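Local atomic coordinates of mRNA-decapping enzyme subunit 1 (Saccharomyces cerevisiae, PDB entry 1Q67), a protein that forms with DCP2 the decapping complex that removes the 7-methylguanine cap from yeast mRNAs and so opens them to 5' to 3' degradation. Residues V191-L196 and Y201-H206; Y140-L145 and D151-G156; L65-R70 and Y215-Y220. All blocks are in the same frame, centred on the assembly; numbering follows the deposited sequence.

Contact 1 of 3, residues V191-L196 and Y201-H206; sequences VIIKNL and YGIWIH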
ATOM      1  N   VAL B 191       4.222  -2.852  12.357  1.00 42.46           N
ATOM      2  CA  VAL B 191       5.555  -2.755  12.918  1.00 38.44           C
ATOM      3  C   VAL B 191       5.657  -1.247  13.019  1.00 37.71           C
ATOM      4  O   VAL B 191       5.551  -0.550  12.015  1.00 36.62           O
ATOM      5  CB  VAL B 191       6.643  -3.279  11.987  1.00 38.00           C
ATOM      6  CG1 VAL B 191       8.017  -2.846  12.512  1.00 32.66           C
ATOM      7  CG2 VAL B 191       6.564  -4.799  11.910  1.00 34.62           C
ATOM      8  N   ILE B 192       5.813  -0.754  14.241  1.00 38.63           N
ATOM      9  CA  ILE B 192       5.883   0.674  14.501  1.00 38.55           C
ATOM     10  C   ILE B 192       7.310   1.141  14.729  1.00 38.64           C
ATOM     11  O   ILE B 192       8.012   0.635  15.602  1.00 39.23           O
ATOM     12  CB  ILE B 192       4.990   1.019  15.713  1.00 39.25           C
ATOM     13  CG1 ILE B 192       3.542   0.645  15.375  1.00 39.72           C
ATOM     14  CG2 ILE B 192       5.099   2.493  16.064  1.00 38.98           C
ATOM     15  CD1 ILE B 192       2.552   0.840  16.504  1.00 43.19           C
ATOM     16  N   ILE B 193       7.736   2.106  13.923  1.00 39.24           N
ATOM     17  CA  ILE B 193       9.082   2.631  14.014  1.00 39.92           C
ATOM     18  C   ILE B 193       9.100   4.116  14.349  1.00 41.17           C
ATOM     19  O   ILE B 193       8.407   4.920  13.713  1.00 40.05           O
ATOM     20  CB  ILE B 193       9.850   2.400  12.691  1.00 40.93           C
ATOM     21  CG1 ILE B 193      10.012   0.898  12.444  1.00 41.22           C
ATOM     22  CG2 ILE B 193      11.218   3.069  12.746  1.00 40.92           C
ATOM     23  CD1 ILE B 193      10.704   0.563  11.143  1.00 41.70           C
ATOM     24  N   LYS B 194       9.891   4.463  15.362  1.00 41.99           N
ATOM     25  CA  LYS B 194      10.034   5.848  15.787  1.00 42.28           C
ATOM     26  C   LYS B 194      11.340   6.386  15.211  1.00 42.30           C
ATOM     27  O   LYS B 194      12.406   5.794  15.370  1.00 40.41           O
ATOM     28  CB  LYS B 194      10.043   5.959  17.316  1.00 45.94           C
ATOM     29  CG  LYS B 194       9.866   7.388  17.825  1.00 49.07           C
ATOM     30  CD  LYS B 194      10.073   7.496  19.331  1.00 52.21           C
ATOM     31  CE  LYS B 194      11.550   7.345  19.700  1.00 54.40           C
ATOM     32  NZ  LYS B 194      12.402   8.403  19.054  1.00 54.94           N
ATOM     33  N   ASN B 195      11.202   7.509  14.522  1.00 43.69           N
ATOM     34  CA  ASN B 195      12.260   8.254  13.841  1.00 46.84           C
ATOM     35  C   ASN B 195      13.287   8.838  14.812  1.00 46.60           C
ATOM     36  O   ASN B 195      13.077   8.841  16.025  1.00 45.08           O
ATOM     37  CB  ASN B 195      11.604   9.433  13.103  1.00 48.56           C
ATOM     38  CG  ASN B 195      12.326   9.817  11.852  1.00 52.04           C
ATOM     39  OD1 ASN B 195      13.525   9.558  11.702  1.00 59.18           O
ATOM     40  ND2 ASN B 195      11.610  10.456  10.936  1.00 51.82           N
ATOM     41  N   LEU B 196      14.382   9.359  14.253  1.00 47.23           N
ATOM     42  CA  LEU B 196      15.421  10.017  15.037  1.00 48.75           C
ATOM     43  C   LEU B 196      14.848  11.368  15.467  1.00 49.75           C
ATOM     44  O   LEU B 196      15.381  12.029  16.359  1.00 50.45           O
ATOM     45  CB  LEU B 196      16.673  10.262  14.189  1.00 50.78           C
ATOM     46  CG  LEU B 196      17.642   9.104  13.948  1.00 51.79           C
ATOM     47  CD1 LEU B 196      18.596   9.459  12.825  1.00 51.43           C
ATOM     48  CD2 LEU B 196      18.404   8.809  15.226  1.00 52.39           C
ATOM     49  N   TYR B 201       6.120   5.961  12.360  1.00 34.65           N
ATOM     50  CA  TYR B 201       5.618   5.327  11.146  1.00 33.18           C
ATOM     51  C   TYR B 201       5.110   3.941  11.486  1.00 33.71           C
ATOM     52  O   TYR B 201       5.580   3.313  12.439  1.00 33.28           O
ATOM     53  CB  TYR B 201       6.714   5.192  10.077  1.00 31.66           C
ATOM     54  CG  TYR B 201       7.195   6.503   9.517  1.00 34.84           C
ATOM     55  CD1 TYR B 201       8.196   7.235  10.162  1.00 37.09           C
ATOM     56  CD2 TYR B 201       6.636   7.033   8.352  1.00 34.66           C
ATOM     57  CE1 TYR B 201       8.627   8.463   9.662  1.00 36.03           C
ATOM     58  CE2 TYR B 201       7.059   8.257   7.849  1.00 36.32           C
ATOM     59  CZ  TYR B 201       8.054   8.965   8.511  1.00 36.76           C
ATOM     60  OH  TYR B 201       8.469  10.181   8.021  1.00 40.00           O
ATOM     61  N   GLY B 202       4.132   3.485  10.709  1.00 34.32           N
ATOM     62  CA  GLY B 202       3.573   2.160  10.891  1.00 33.74           C
ATOM     63  C   GLY B 202       3.744   1.409   9.578  1.00 34.71           C
ATOM     64  O   GLY B 202       3.462   1.942   8.507  1.00 34.26           O
ATOM     65  N   ILE B 203       4.225   0.177   9.643  1.00 35.38           N
ATOM     66  CA  ILE B 203       4.411  -0.591   8.430  1.00 35.80           C
ATOM     67  C   ILE B 203       3.603  -1.878   8.494  1.00 35.90           C
ATOM     68  O   ILE B 203       3.840  -2.713   9.365  1.00 33.99           O
ATOM     69  CB  ILE B 203       5.901  -0.948   8.202  1.00 36.73           C
ATOM     70  CG1 ILE B 203       6.758   0.322   8.178  1.00 35.61           C
ATOM     71  CG2 ILE B 203       6.059  -1.682   6.873  1.00 37.94           C
ATOM     72  CD1 ILE B 203       8.253   0.045   8.097  1.00 35.39           C
ATOM     73  N   TRP B 204       2.636  -2.021   7.586  1.00 36.41           N
ATOM     74  CA  TRP B 204       1.827  -3.236   7.529  1.00 38.01           C
ATOM     75  C   TRP B 204       2.576  -4.198   6.622  1.00 37.52           C
ATOM     76  O   TRP B 204       2.880  -3.870   5.477  1.00 39.10           O
ATOM     77  CB  TRP B 204       0.437  -2.973   6.933  1.00 40.25           C
ATOM     78  CG  TRP B 204      -0.388  -4.232   6.842  1.00 44.49           C
ATOM     79  CD1 TRP B 204      -1.051  -4.849   7.863  1.00 46.14           C
ATOM     80  CD2 TRP B 204      -0.531  -5.089   5.697  1.00 45.95           C
ATOM     81  NE1 TRP B 204      -1.590  -6.037   7.431  1.00 47.59           N
ATOM     82  CE2 TRP B 204      -1.290  -6.208   6.104  1.00 47.91           C
ATOM     83  CE3 TRP B 204      -0.098  -5.018   4.364  1.00 49.63           C
ATOM     84  CZ2 TRP B 204      -1.618  -7.259   5.228  1.00 50.04           C
ATOM     85  CZ3 TRP B 204      -0.428  -6.066   3.486  1.00 50.08           C
ATOM     86  CH2 TRP B 204      -1.182  -7.166   3.925  1.00 48.60           C
ATOM     87  N   ILE B 205       2.875  -5.383   7.129  1.00 38.98           N
ATOM     88  CA  ILE B 205       3.595  -6.367   6.344  1.00 42.44           C
ATOM     89  C   ILE B 205       2.720  -7.596   6.104  1.00 44.10           C
ATOM     90  O   ILE B 205       2.205  -8.195   7.043  1.00 43.04           O
ATOM     91  CB  ILE B 205       4.901  -6.776   7.050  1.00 43.25           C
ATOM     92  CG1 ILE B 205       5.807  -5.543   7.201  1.00 42.52           C
ATOM     93  CG2 ILE B 205       5.597  -7.872   6.259  1.00 43.19           C
ATOM     94  CD1 ILE B 205       7.082  -5.795   7.983  1.00 44.90           C
ATOM     95  N   HIS B 206       2.554  -7.957   4.835  1.00 47.49           N
ATOM     96  CA  HIS B 206       1.720  -9.094   4.470  1.00 51.04           C
ATOM     97  C   HIS B 206       2.213 -10.432   5.019  1.00 51.70           C
ATOM     98  O   HIS B 206       1.430 -11.184   5.588  1.00 52.27           O
ATOM     99  CB  HIS B 206       1.578  -9.189   2.951  1.00 54.79           C
ATOM    100  CG  HIS B 206       0.561 -10.196   2.517  1.00 59.53           C
ATOM    101  ND1 HIS B 206      -0.792 -10.015   2.710  1.00 61.55           N
ATOM    102  CD2 HIS B 206       0.703 -11.427   1.973  1.00 60.40           C
ATOM    103  CE1 HIS B 206      -1.439 -11.094   2.309  1.00 61.06           C
ATOM    104  NE2 HIS B 206      -0.556 -11.966   1.859  1.00 61.10           N
TER
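Ile193 and Ile203 share one conformation, each placing CG1 beside its own backbone N (chi1 -64° in Ile193) and continuing through an extended second torsion. Both side chains leave the same face of the strand pair, and these torsions carry Ile193 CD1 to within 3.9 Å of Ile203 CD1. Val191 belongs to this face too. Its CG1 is turned away from the backbone N, which leaves Val191 CG2 to approach Ile205 CD1 at 4.1 Å, two residues beyond Ile203, the residue with which Val191 is paired.

The main chains form an antiparallel beta hairpin, and the evidence is a pair of reciprocal bond sets. Val191 N donates to Ile203 O at 3.0 Å and Ile203 N to Val191 O at 2.8 Å; Ile193 and Tyr201 repeat the pattern. The straightest of the four runs from Tyr201 N to Ile193 O, 2.9 Å long and 177° at the hydrogen. Between these two hydrogen-bonded pairs sits the non-hydrogen-bonded pair Ile192 and Gly202, where Ile192 CA makes a CA-H...O contact of 3.4 Å to Tyr201 O. At the hairpin's loop end Asn195 runs alongside Tyr201 in the same direction. Asn195 ND2 lies in the plane of the ring, at its edge, 3.8 Å from Tyr201 CE1, and the amide is turned 62° from the ring; it is therefore an edge contact.

Tyr201 extends the apolar face toward Phe153, whose ring it meets. Helix 208-223 covers the same face: Ile214 touches Val191 and Ile205, while Ile218 touches Ile193. The hairpin lies inside its sheet: strand 183-187 flanks residues 191-194, strand 43-50 flanks residues 201-205, and Trp204 reaches His43 of the second subunit.

Contact 2 of 3, residues Y140-L145 and D151-G156; sequences YGLIIL and DNFSMG
Leu142, Ile144, Phe153 and Met155 form the close-packed apolar face of this strand pair. Leu142 and Phe153 both carry CG anti to the backbone N (chi1 171° and 174°), and Leu142 CD2 comes to the ring edge of Phe153, near its plane, 4.3 Å from Phe153 CD2. Leu142 CD2 is also 4.2 Å from Met155 CB. Ile144 and Phe153, directly paired, bring their CB atoms to 4.2 Å. Leu46 lies against Ile144 and Phe153, and Ile193 against Leu142 and Met155, so this face looks into the core.

The backbone identifies an antiparallel beta hairpin, strands 140-146 and 152-157, at one margin of a four-stranded sheet in a PH-clan beta sandwich. Two hydrogen-bonded pairs, Leu142 with Met155 and Ile144 with Phe153, alternate with non-hydrogen-bonded ones, and Leu142 N reaches Met155 O at 2.8 Å.

Solvent enters on the reverse face, where the non-hydrogen-bonded pair Ile143 and Ser154 lies. Ile143 CG1 sits 3.4 Å from Phe153 O and 3.9 Å from Ser154 OG. Ser154 is exposed, and its hydroxyl shares a water with the main chain: the water hydrogen-bonds to Ser154 OG at 2.9 Å and donates to Leu142 O at 2.9 Å. Leu142 O, which also accepts from Met155 N, is thus gripped by two donors. Ile143 is buried, in touch with Ile27 and with Ala66 and Tyr68 of strand 64-70.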
ATOM      1  N   TYR B 140      22.844   1.749   8.828  1.00 35.67           N
ATOM      2  CA  TYR B 140      21.868   0.890   8.175  1.00 35.19           C
ATOM      3  C   TYR B 140      20.777   1.725   7.544  1.00 34.54           C
ATOM      4  O   TYR B 140      20.591   2.893   7.887  1.00 35.84           O
ATOM      5  CB  TYR B 140      21.245  -0.077   9.185  1.00 34.61           C
ATOM      6  CG  TYR B 140      22.246  -0.634  10.165  1.00 33.35           C
ATOM      7  CD1 TYR B 140      22.228  -0.248  11.512  1.00 34.79           C
ATOM      8  CD2 TYR B 140      23.232  -1.522   9.748  1.00 34.01           C
ATOM      9  CE1 TYR B 140      23.173  -0.734  12.414  1.00 32.91           C
ATOM     10  CE2 TYR B 140      24.179  -2.013  10.636  1.00 33.97           C
ATOM     11  CZ  TYR B 140      24.148  -1.617  11.965  1.00 35.38           C
ATOM     12  OH  TYR B 140      25.092  -2.113  12.835  1.00 38.27           O
ATOM     13  N   GLY B 141      20.069   1.120   6.601  1.00 33.57           N
ATOM     14  CA  GLY B 141      19.004   1.830   5.935  1.00 30.38           C
ATOM     15  C   GLY B 141      17.803   0.945   5.717  1.00 30.61           C
ATOM     16  O   GLY B 141      17.900  -0.282   5.677  1.00 30.68           O
ATOM     17  N   LEU B 142      16.652   1.583   5.603  1.00 31.39           N
ATOM     18  CA  LEU B 142      15.411   0.879   5.342  1.00 31.88           C
ATOM     19  C   LEU B 142      14.844   1.545   4.091  1.00 32.25           C
ATOM     20  O   LEU B 142      14.922   2.769   3.932  1.00 31.06           O
ATOM     21  CB  LEU B 142      14.449   1.023   6.527  1.00 30.85           C
ATOM     22  CG  LEU B 142      13.012   0.518   6.357  1.00 34.53           C
ATOM     23  CD1 LEU B 142      12.417   0.165   7.721  1.00 33.43           C
ATOM     24  CD2 LEU B 142      12.174   1.597   5.670  1.00 33.01           C
ATOM     25  N   ILE B 143      14.300   0.739   3.192  1.00 32.67           N
ATOM     26  CA  ILE B 143      13.727   1.287   1.979  1.00 32.52           C
ATOM     27  C   ILE B 143      12.510   0.491   1.526  1.00 31.48           C
ATOM     28  O   ILE B 143      12.440  -0.718   1.703  1.00 32.08           O
ATOM     29  CB  ILE B 143      14.793   1.325   0.850  1.00 31.89           C
ATOM     30  CG1 ILE B 143      14.264   2.107  -0.349  1.00 31.57           C
ATOM     31  CG2 ILE B 143      15.205  -0.094   0.457  1.00 28.45           C
ATOM     32  CD1 ILE B 143      15.303   2.300  -1.444  1.00 33.36           C
ATOM     33  N   ILE B 144      11.528   1.202   0.990  1.00 32.34           N
ATOM     34  CA  ILE B 144      10.337   0.576   0.454  1.00 32.48           C
ATOM     35  C   ILE B 144      10.295   1.007  -1.011  1.00 33.79           C
ATOM     36  O   ILE B 144      10.298   2.205  -1.320  1.00 33.03           O
ATOM     37  CB  ILE B 144       9.063   1.039   1.163  1.00 31.70           C
ATOM     38  CG1 ILE B 144       9.060   0.531   2.612  1.00 30.60           C
ATOM     39  CG2 ILE B 144       7.846   0.491   0.427  1.00 30.30           C
ATOM     40  CD1 ILE B 144       7.912   1.060   3.434  1.00 30.67           C
ATOM     41  N   LEU B 145      10.280   0.026  -1.907  1.00 33.51           N
ATOM     42  CA  LEU B 145      10.264   0.303  -3.339  1.00 35.13           C
ATOM     43  C   LEU B 145       8.881   0.015  -3.897  1.00 34.47           C
ATOM     44  O   LEU B 145       8.477  -1.143  -3.960  1.00 34.89           O
ATOM     45  CB  LEU B 145      11.292  -0.584  -4.048  1.00 35.48           C
ATOM     46  CG  LEU B 145      12.745  -0.517  -3.555  1.00 39.81           C
ATOM     47  CD1 LEU B 145      13.429  -1.854  -3.745  1.00 42.44           C
ATOM     48  CD2 LEU B 145      13.486   0.568  -4.294  1.00 41.16           C
ATOM     49  N   ASP B 151       7.936   5.148  -7.056  1.00 45.10           N
ATOM     50  CA  ASP B 151       8.252   5.876  -5.828  1.00 45.79           C
ATOM     51  C   ASP B 151       8.983   5.030  -4.781  1.00 43.06           C
ATOM     52  O   ASP B 151       8.724   3.837  -4.647  1.00 40.65           O
ATOM     53  CB  ASP B 151       6.976   6.448  -5.200  1.00 48.46           C
ATOM     54  CG  ASP B 151       6.294   7.481  -6.087  1.00 52.89           C
ATOM     55  OD1 ASP B 151       6.931   7.946  -7.063  1.00 53.44           O
ATOM     56  OD2 ASP B 151       5.122   7.834  -5.794  1.00 52.17           O
ATOM     57  N   ASN B 152       9.895   5.664  -4.048  1.00 42.03           N
ATOM     58  CA  ASN B 152      10.644   4.997  -2.983  1.00 41.29           C
ATOM     59  C   ASN B 152      10.543   5.800  -1.684  1.00 40.46           C
ATOM     60  O   ASN B 152      10.446   7.026  -1.709  1.00 39.59           O
ATOM     61  CB  ASN B 152      12.139   4.878  -3.312  1.00 40.96           C
ATOM     62  CG  ASN B 152      12.415   4.136  -4.606  1.00 41.72           C
ATOM     63  OD1 ASN B 152      11.814   3.105  -4.894  1.00 39.70           O
ATOM     64  ND2 ASN B 152      13.360   4.652  -5.380  1.00 40.71           N
ATOM     65  N   PHE B 153      10.567   5.090  -0.559  1.00 37.82           N
ATOM     66  CA  PHE B 153      10.560   5.706   0.760  1.00 36.00           C
ATOM     67  C   PHE B 153      11.856   5.243   1.419  1.00 36.23           C
ATOM     68  O   PHE B 153      12.143   4.043   1.447  1.00 35.38           O
ATOM     69  CB  PHE B 153       9.380   5.231   1.618  1.00 34.65           C
ATOM     70  CG  PHE B 153       9.433   5.742   3.039  1.00 33.97           C
ATOM     71  CD1 PHE B 153       9.013   7.033   3.345  1.00 33.91           C
ATOM     72  CD2 PHE B 153       9.976   4.957   4.057  1.00 35.13           C
ATOM     73  CE1 PHE B 153       9.136   7.543   4.644  1.00 35.97           C
ATOM     74  CE2 PHE B 153      10.108   5.455   5.363  1.00 34.01           C
ATOM     75  CZ  PHE B 153       9.689   6.749   5.658  1.00 34.52           C
ATOM     76  N   SER B 154      12.637   6.186   1.936  1.00 37.54           N
ATOM     77  CA  SER B 154      13.905   5.860   2.593  1.00 39.32           C
ATOM     78  C   SER B 154      13.963   6.342   4.030  1.00 39.43           C
ATOM     79  O   SER B 154      13.474   7.423   4.347  1.00 40.13           O
ATOM     80  CB  SER B 154      15.087   6.484   1.846  1.00 39.64           C
ATOM     81  OG  SER B 154      15.475   5.679   0.758  1.00 43.59           O
ATOM     82  N   MET B 155      14.577   5.533   4.889  1.00 39.89           N
ATOM     83  CA  MET B 155      14.750   5.871   6.300  1.00 40.24           C
ATOM     84  C   MET B 155      16.100   5.340   6.776  1.00 38.33           C
ATOM     85  O   MET B 155      16.428   4.171   6.560  1.00 37.50           O
ATOM     86  CB  MET B 155      13.640   5.257   7.160  1.00 41.20           C
ATOM     87  CG  MET B 155      13.731   5.680   8.621  1.00 45.87           C
ATOM     88  SD  MET B 155      12.592   4.829   9.747  1.00 52.17           S
ATOM     89  CE  MET B 155      11.043   5.624   9.311  1.00 51.53           C
ATOM     90  N   GLY B 156      16.884   6.201   7.418  1.00 37.19           N
ATOM     91  CA  GLY B 156      18.183   5.775   7.917  1.00 35.67           C
ATOM     92  C   GLY B 156      18.069   5.176   9.305  1.00 34.79           C
ATOM     93  O   GLY B 156      17.202   5.570  10.082  1.00 34.64           O
TER
HETATM   94  O   HOH W   1      17.066   3.983   2.498  1.00 44.29           O

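Contact 3 of 3, residues L65-R70 and Y215-Y220; sequences LAIYLR and YELIKY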
ATOM      1  N   LEU B  65      10.034  -4.123   0.829  1.00 34.13           N
ATOM      2  CA  LEU B  65      10.668  -3.485   1.969  1.00 35.25           C
ATOM      3  C   LEU B  65      11.990  -4.184   2.230  1.00 34.67           C
ATOM      4  O   LEU B  65      12.039  -5.407   2.332  1.00 35.08           O
ATOM      5  CB  LEU B  65       9.768  -3.591   3.208  1.00 38.23           C
ATOM      6  CG  LEU B  65      10.371  -3.324   4.599  1.00 39.11           C
ATOM      7  CD1 LEU B  65      10.865  -1.896   4.707  1.00 38.65           C
ATOM      8  CD2 LEU B  65       9.305  -3.582   5.652  1.00 37.33           C
ATOM      9  N   ALA B  66      13.066  -3.413   2.321  1.00 31.52           N
ATOM     10  CA  ALA B  66      14.369  -3.999   2.587  1.00 31.96           C
ATOM     11  C   ALA B  66      15.121  -3.208   3.647  1.00 32.27           C
ATOM     12  O   ALA B  66      14.946  -1.996   3.767  1.00 31.66           O
ATOM     13  CB  ALA B  66      15.205  -4.053   1.306  1.00 30.53           C
ATOM     14  N   ILE B  67      15.946  -3.919   4.411  1.00 31.74           N
ATOM     15  CA  ILE B  67      16.790  -3.328   5.436  1.00 32.35           C
ATOM     16  C   ILE B  67      18.187  -3.784   5.055  1.00 32.74           C
ATOM     17  O   ILE B  67      18.429  -4.971   4.825  1.00 34.20           O
ATOM     18  CB  ILE B  67      16.417  -3.820   6.831  1.00 33.02           C
ATOM     19  CG1 ILE B  67      15.052  -3.239   7.201  1.00 31.64           C
ATOM     20  CG2 ILE B  67      17.481  -3.388   7.846  1.00 30.24           C
ATOM     21  CD1 ILE B  67      14.464  -3.838   8.424  1.00 37.93           C
ATOM     22  N   TYR B  68      19.109  -2.840   4.973  1.00 31.51           N
ATOM     23  CA  TYR B  68      20.445  -3.186   4.535  1.00 31.17           C
ATOM     24  C   TYR B  68      21.530  -2.416   5.270  1.00 31.87           C
ATOM     25  O   TYR B  68      21.280  -1.362   5.851  1.00 32.10           O
ATOM     26  CB  TYR B  68      20.539  -2.905   3.036  1.00 29.10           C
ATOM     27  CG  TYR B  68      20.169  -1.481   2.704  1.00 29.73           C
ATOM     28  CD1 TYR B  68      21.151  -0.503   2.562  1.00 31.32           C
ATOM     29  CD2 TYR B  68      18.834  -1.100   2.556  1.00 31.07           C
ATOM     30  CE1 TYR B  68      20.820   0.811   2.271  1.00 29.71           C
ATOM     31  CE2 TYR B  68      18.487   0.226   2.273  1.00 29.92           C
ATOM     32  CZ  TYR B  68      19.496   1.172   2.128  1.00 31.35           C
ATOM     33  OH  TYR B  68      19.193   2.481   1.823  1.00 34.01           O
ATOM     34  N   LEU B  69      22.737  -2.958   5.212  1.00 34.84           N
ATOM     35  CA  LEU B  69      23.896  -2.358   5.848  1.00 37.41           C
ATOM     36  C   LEU B  69      24.538  -1.381   4.871  1.00 37.70           C
ATOM     37  O   LEU B  69      24.663  -1.668   3.679  1.00 37.89           O
ATOM     38  CB  LEU B  69      24.892  -3.447   6.249  1.00 37.60           C
ATOM     39  CG  LEU B  69      26.090  -2.981   7.086  1.00 42.14           C
ATOM     40  CD1 LEU B  69      26.529  -4.095   8.033  1.00 41.96           C
ATOM     41  CD2 LEU B  69      27.219  -2.568   6.168  1.00 41.68           C
ATOM     42  N   ARG B  70      24.930  -0.222   5.378  1.00 36.78           N
ATOM     43  CA  ARG B  70      25.549   0.789   4.544  1.00 39.35           C
ATOM     44  C   ARG B  70      27.051   0.876   4.817  1.00 42.02           C
ATOM     45  O   ARG B  70      27.514   0.590   5.922  1.00 42.46           O
ATOM     46  CB  ARG B  70      24.879   2.141   4.792  1.00 37.41           C
ATOM     47  CG  ARG B  70      23.370   2.093   4.586  1.00 33.72           C
ATOM     48  CD  ARG B  70      22.699   3.430   4.832  1.00 33.85           C
ATOM     49  NE  ARG B  70      22.866   4.363   3.725  1.00 33.57           N
ATOM     50  CZ  ARG B  70      23.637   5.443   3.760  1.00 34.83           C
ATOM     51  NH1 ARG B  70      24.332   5.739   4.854  1.00 34.41           N
ATOM     52  NH2 ARG B  70      23.697   6.241   2.706  1.00 32.54           N
ATOM     53  N   TYR B 215      11.120  -6.788  13.278  1.00 37.48           N
ATOM     54  CA  TYR B 215      11.150  -6.174  14.596  1.00 38.73           C
ATOM     55  C   TYR B 215      12.436  -6.587  15.319  1.00 38.58           C
ATOM     56  O   TYR B 215      13.118  -5.764  15.929  1.00 36.58           O
ATOM     57  CB  TYR B 215       9.928  -6.629  15.406  1.00 40.26           C
ATOM     58  CG  TYR B 215      10.088  -6.427  16.896  1.00 42.95           C
ATOM     59  CD1 TYR B 215      10.118  -5.148  17.451  1.00 42.09           C
ATOM     60  CD2 TYR B 215      10.277  -7.517  17.741  1.00 45.16           C
ATOM     61  CE1 TYR B 215      10.339  -4.961  18.812  1.00 44.39           C
ATOM     62  CE2 TYR B 215      10.501  -7.343  19.102  1.00 46.36           C
ATOM     63  CZ  TYR B 215      10.534  -6.066  19.631  1.00 46.09           C
ATOM     64  OH  TYR B 215      10.800  -5.899  20.970  1.00 47.63           O
ATOM     65  N   GLU B 216      12.758  -7.873  15.232  1.00 38.93           N
ATOM     66  CA  GLU B 216      13.946  -8.431  15.874  1.00 40.25           C
ATOM     67  C   GLU B 216      15.234  -7.872  15.267  1.00 39.10           C
ATOM     68  O   GLU B 216      16.190  -7.568  15.983  1.00 37.84           O
ATOM     69  CB  GLU B 216      13.944  -9.957  15.734  1.00 44.31           C
ATOM     70  CG  GLU B 216      14.199 -10.707  17.021  1.00 51.91           C
ATOM     71  CD  GLU B 216      12.973 -10.781  17.897  1.00 56.10           C
ATOM     72  OE1 GLU B 216      11.983 -11.400  17.454  1.00 60.79           O
ATOM     73  OE2 GLU B 216      12.994 -10.226  19.020  1.00 58.18           O
ATOM     74  N   LEU B 217      15.266  -7.749  13.943  1.00 35.82           N
ATOM     75  CA  LEU B 217      16.444  -7.212  13.279  1.00 34.31           C
ATOM     76  C   LEU B 217      16.684  -5.740  13.626  1.00 32.91           C
ATOM     77  O   LEU B 217      17.795  -5.354  13.975  1.00 33.94           O
ATOM     78  CB  LEU B 217      16.320  -7.364  11.761  1.00 33.00           C
ATOM     79  CG  LEU B 217      17.406  -6.666  10.938  1.00 34.62           C
ATOM     80  CD1 LEU B 217      18.766  -7.263  11.281  1.00 31.57           C
ATOM     81  CD2 LEU B 217      17.108  -6.828   9.444  1.00 34.19           C
ATOM     82  N   ILE B 218      15.652  -4.913  13.531  1.00 32.11           N
ATOM     83  CA  ILE B 218      15.827  -3.500  13.832  1.00 34.79           C
ATOM     84  C   ILE B 218      16.219  -3.287  15.292  1.00 34.69           C
ATOM     85  O   ILE B 218      17.071  -2.452  15.602  1.00 37.37           O
ATOM     86  CB  ILE B 218      14.553  -2.695  13.527  1.00 34.28           C
ATOM     87  CG1 ILE B 218      14.235  -2.785  12.028  1.00 34.26           C
ATOM     88  CG2 ILE B 218      14.755  -1.238  13.939  1.00 33.42           C
ATOM     89  CD1 ILE B 218      12.887  -2.205  11.653  1.00 33.72           C
ATOM     90  N   LYS B 219      15.586  -4.046  16.176  1.00 36.39           N
ATOM     91  CA  LYS B 219      15.863  -3.986  17.603  1.00 37.42           C
ATOM     92  C   LYS B 219      17.344  -4.280  17.800  1.00 37.74           C
ATOM     93  O   LYS B 219      18.042  -3.562  18.512  1.00 36.47           O
ATOM     94  CB  LYS B 219      15.017  -5.038  18.325  1.00 42.47           C
ATOM     95  CG  LYS B 219      15.213  -5.129  19.827  1.00 46.91           C
ATOM     96  CD  LYS B 219      14.583  -3.961  20.548  1.00 51.33           C
ATOM     97  CE  LYS B 219      14.587  -4.195  22.058  1.00 55.11           C
ATOM     98  NZ  LYS B 219      14.258  -2.953  22.825  1.00 56.12           N
ATOM     99  N   TYR B 220      17.820  -5.333  17.141  1.00 36.81           N
ATOM    100  CA  TYR B 220      19.219  -5.731  17.241  1.00 35.92           C
ATOM    101  C   TYR B 220      20.167  -4.659  16.706  1.00 35.23           C
ATOM    102  O   TYR B 220      21.234  -4.427  17.269  1.00 35.90           O
ATOM    103  CB  TYR B 220      19.459  -7.035  16.467  1.00 36.70           C
ATOM    104  CG  TYR B 220      20.875  -7.559  16.595  1.00 37.51           C
ATOM    105  CD1 TYR B 220      21.233  -8.421  17.638  1.00 38.36           C
ATOM    106  CD2 TYR B 220      21.872  -7.140  15.716  1.00 38.73           C
ATOM    107  CE1 TYR B 220      22.546  -8.840  17.802  1.00 37.89           C
ATOM    108  CE2 TYR B 220      23.190  -7.554  15.872  1.00 40.62           C
ATOM    109  CZ  TYR B 220      23.518  -8.400  16.919  1.00 41.25           C
ATOM    110  OH  TYR B 220      24.825  -8.784  17.088  1.00 44.58           O
TER
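Between Ile67 and the pair Leu217 and Ile218 no flat group takes part: no ring of either segment touches the other, and the interface is made by aliphatic branches alone, without a hydrogen bond. It is a helix-on-sheet contact of the PH-like fold, in which the C-terminal helix, here 208-223, caps one open edge of the beta sandwich; strand 64-70 supplies Ile67.

One isoleucine serves two helix residues because its branches diverge. With chi1 at -69°, CG2 is directed away from the backbone N while CG1 lies beside it. The CG2 branch meets Leu217 tip to tip, Ile67 CG2 standing 3.8 Å from Leu217 CD2. Leu217 delivers that methyl by holding its CG anti to the backbone N (chi1 172°).

The footprint is narrow, 125 Å² summed over both sides, and the two CA atoms nearest each other, those of Ile67 and Ile218, are 8.5 Å apart, so side chains fill the separation. Ile214 and Leu221 also touch Ile67 from the same helix, and Phe39 of the adjoining strand 34-41 meets Leu217. The Ile218 side chain runs at about a right angle to that of Ile67, whose CD1 lies 3.8 Å from Ile218 CG1 and 3.9 Å from Ile218 CD1.

The three contacts surround one apolar core, their centres 11 to 12 Å apart. Contact 2 and the strand of contact 3 share a sheet: strands 64-70 and 140-146 are neighbours, with probable hydrogen bonds from Ala66 N to Ile143 O (2.8 Å) and from Gly141 N to Tyr68 O (2.9 Å). Contact 1 belongs to the other sheet of the sandwich. Its Ile193 links both, CD1 lying 3.8 Å from Leu142 CD1 and 3.6 Å from Ile218 CD1, while Tyr201 CD1 is 3.4 Å from Met155 CE. Along the chain the two hairpins follow in series, both enclosed within the long loop that contact 3 closes.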